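Local coordinates for chemosensory protein (PDB 1N8V), which binds bromo-dodecanol in its helical core and probably carries similar long-chain chemical signals in the moth's chemosensory system, at residues Val30-Lys35 against Glu42-Leu47. Numbering follows the deposited sequence.
Sequences VMERGK and ELKEHL. With BDD (bromo-dodecanol), chain D.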
loop_
_atom_site.group_PDB
_atom_site.type_symbol
_atom_site.label_atom_id
_atom_site.label_comp_id
_atom_site.label_asym_id
_atom_site.label_seq_id
_atom_site.Cartn_x
_atom_site.Cartn_y
_atom_site.Cartn_z
ATOM N N VAL A 30 5.584 -6.047 3.960
ATOM C CA VAL A 30 5.916 -5.430 2.675
ATOM C C VAL A 30 7.317 -4.836 2.686
ATOM O O VAL A 30 7.978 -4.790 1.655
ATOM C CB VAL A 30 4.824 -4.391 2.289
ATOM C CG1 VAL A 30 5.203 -3.584 1.096
ATOM C CG2 VAL A 30 3.516 -5.087 2.030
ATOM N N MET A 31 7.798 -4.416 3.860
ATOM C CA MET A 31 9.167 -3.902 3.977
ATOM C C MET A 31 10.203 -5.044 4.099
ATOM O O MET A 31 11.392 -4.786 4.246
ATOM C CB MET A 31 9.303 -2.971 5.188
ATOM C CG MET A 31 8.644 -1.635 4.996
ATOM S SD MET A 31 9.222 -0.634 3.603
ATOM C CE MET A 31 10.960 -0.415 4.103
ATOM N N GLU A 32 9.753 -6.298 4.017
ATOM C CA GLU A 32 10.635 -7.471 4.057
ATOM C C GLU A 32 11.454 -7.591 5.354
ATOM O O GLU A 32 12.645 -7.946 5.337
ATOM C CB GLU A 32 11.512 -7.512 2.791
ATOM C CG GLU A 32 10.713 -7.490 1.472
ATOM C CD GLU A 32 11.534 -7.834 0.226
ATOM O OE1 GLU A 32 12.063 -8.979 0.165
ATOM O OE2 GLU A 32 11.634 -6.995 -0.702
ATOM N N ARG A 33 10.790 -7.309 6.470
ATOM C CA ARG A 33 11.408 -7.429 7.794
ATOM C C ARG A 33 10.506 -8.128 8.821
ATOM O O ARG A 33 10.860 -8.207 9.997
ATOM C CB ARG A 33 11.843 -6.063 8.314
ATOM C CG ARG A 33 10.736 -5.068 8.499
ATOM C CD ARG A 33 11.190 -3.780 9.205
ATOM N NE ARG A 33 10.104 -2.816 9.341
ATOM C CZ ARG A 33 10.080 -1.582 8.835
ATOM N NH1 ARG A 33 9.024 -0.822 9.058
ATOM N NH2 ARG A 33 11.085 -1.092 8.121
ATOM N N GLY A 34 9.350 -8.641 8.403
ATOM C CA GLY A 34 8.424 -9.336 9.277
ATOM C C GLY A 34 7.647 -10.399 8.517
ATOM O O GLY A 34 7.612 -10.406 7.270
ATOM N N LYS A 35 7.014 -11.293 9.263
ATOM C CA LYS A 35 6.243 -12.377 8.679
ATOM C C LYS A 35 5.011 -11.831 7.943
ATOM O O LYS A 35 4.439 -10.819 8.337
ATOM C CB LYS A 35 5.813 -13.341 9.788
ATOM C CG LYS A 35 6.951 -13.920 10.629
ATOM C CD LYS A 35 7.662 -15.077 9.960
ATOM C CE LYS A 35 8.383 -15.898 11.023
ATOM N NZ LYS A 35 8.936 -17.187 10.524
ATOM N N GLU A 42 0.569 -11.492 -0.884
ATOM C CA GLU A 42 0.020 -11.161 -2.214
ATOM C C GLU A 42 0.285 -9.696 -2.540
ATOM O O GLU A 42 0.682 -9.356 -3.675
ATOM C CB GLU A 42 -1.483 -11.484 -2.264
ATOM C CG GLU A 42 -2.112 -11.468 -3.660
ATOM C CD GLU A 42 -1.843 -12.727 -4.476
ATOM O OE1 GLU A 42 -1.649 -13.825 -3.891
ATOM O OE2 GLU A 42 -1.847 -12.632 -5.723
ATOM N N LEU A 43 0.058 -8.794 -1.581
ATOM C CA LEU A 43 0.345 -7.396 -1.817
ATOM C C LEU A 43 1.830 -7.189 -2.100
ATOM O O LEU A 43 2.201 -6.525 -3.065
ATOM C CB LEU A 43 -0.081 -6.550 -0.600
ATOM C CG LEU A 43 0.332 -5.078 -0.662
ATOM C CD1 LEU A 43 -0.211 -4.375 -1.916
ATOM C CD2 LEU A 43 -0.111 -4.345 0.611
ATOM N N LYS A 44 2.702 -7.740 -1.258
ATOM C CA LYS A 44 4.138 -7.579 -1.438
ATOM C C LYS A 44 4.603 -8.020 -2.831
ATOM O O LYS A 44 5.443 -7.345 -3.467
ATOM C CB LYS A 44 4.883 -8.377 -0.353
ATOM C CG LYS A 44 6.376 -8.321 -0.441
ATOM C CD LYS A 44 7.053 -9.245 0.547
ATOM C CE LYS A 44 6.673 -10.703 0.347
ATOM N NZ LYS A 44 7.239 -11.637 1.374
ATOM N N GLU A 45 4.020 -9.109 -3.315
ATOM C CA GLU A 45 4.390 -9.701 -4.592
ATOM C C GLU A 45 3.886 -8.961 -5.822
ATOM O O GLU A 45 4.328 -9.243 -6.939
ATOM C CB GLU A 45 3.949 -11.155 -4.634
ATOM C CG GLU A 45 4.720 -12.000 -3.631
ATOM C CD GLU A 45 4.226 -13.418 -3.460
ATOM O OE1 GLU A 45 3.099 -13.738 -3.895
ATOM O OE2 GLU A 45 4.973 -14.199 -2.836
ATOM N N HIS A 46 2.971 -8.022 -5.639
ATOM C CA HIS A 46 2.437 -7.244 -6.759
ATOM C C HIS A 46 2.692 -5.761 -6.672
ATOM O O HIS A 46 2.436 -5.038 -7.645
ATOM C CB HIS A 46 0.936 -7.560 -6.942
ATOM C CG HIS A 46 0.710 -8.983 -7.308
ATOM N ND1 HIS A 46 0.658 -9.987 -6.366
ATOM C CD2 HIS A 46 0.674 -9.596 -8.510
ATOM C CE1 HIS A 46 0.545 -11.154 -6.975
ATOM N NE2 HIS A 46 0.541 -10.946 -8.277
ATOM N N LEU A 47 3.214 -5.255 -5.560
ATOM C CA LEU A 47 3.386 -3.820 -5.392
ATOM C C LEU A 47 4.368 -3.190 -6.383
ATOM O O LEU A 47 4.080 -2.134 -6.982
ATOM C CB LEU A 47 3.815 -3.496 -3.938
ATOM C CG LEU A 47 3.996 -2.021 -3.570
ATOM C CD1 LEU A 47 2.782 -1.189 -3.944
ATOM C CD2 LEU A 47 4.290 -1.882 -2.100
HETATM O O1 BDD D . -0.142 4.413 -9.068
HETATM C C1 BDD D . 0.707 3.537 -8.337
HETATM C C2 BDD D . -0.170 2.628 -7.478
HETATM C C3 BDD D . 0.416 2.428 -6.081
HETATM C C4 BDD D . -0.392 1.435 -5.253
HETATM C C5 BDD D . -0.525 0.071 -5.916
HETATM C C6 BDD D . -1.359 -0.919 -5.112
HETATM C C7 BDD D . -1.232 -2.338 -5.675
HETATM C C8 BDD D . -2.272 -3.299 -5.112
HETATM C C9 BDD D . -1.943 -4.760 -5.411
HETATM C C10 BDD D . -3.082 -5.697 -4.981
HETATM C C11 BDD D . -2.729 -7.185 -4.995
HETATM C C12 BDD D . -3.717 -8.065 -4.174
HETATM BR BR BDD D . -3.412 -8.259 -2.568
#
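Val-30, the last residue of helix 20-30, comes up against Lys-44 on helix 38-53 with CA atoms 5.0 Å apart, and just beyond it the chain turns away through a Schellman motif at Glu-32, whose phi is positive. A small beta-branched residue suits so close an approach, because Val-30 has two methyls to share between two leucines one helical turn apart. Its CG1 lies anti to the backbone N (chi1 171°), and its 3.7 Å contact with Leu-47 CD2 comes where the two side chains cross at about a right angle, while Val-30 CG2 lies 4.0 Å from Leu-43 CD2. Each leucine is forked: CD2 faces the valine and CD1 the bound bromo-dodecanol, Leu-43 CD1 lying 3.9 Å from C9 of its chain. An alanine in place of Leu-43 would probably open a gap between Val-30 and the alkyl chain, leaving Val-30 CG2 without its partner and the ligand less firmly packed. Lys-44 suits the partly exposed edge: its methylene chain covers the apolar contact, CD lying 4.2 Å from Glu-32 CG, while the ammonium group extends beyond. Glu-32 OE2 forms a salt bridge with Lys-87, and Lys-44 NZ stands 5.6 Å from Glu-32 OE1, opposite charges not in contact. On the ligand side, His-46 ND1 donates a nearly straight bond (171°) to Glu-42 O, which steadies the ring, and Glu-42 CG lies 3.6 Å from the bromine. Val-30 itself touches a different bromo-dodecanol, so this junction of helices 20-30 and 38-53 forms an apolar wall between ligand sites, as befits the all-helical insect chemosensory (OS-D) fold.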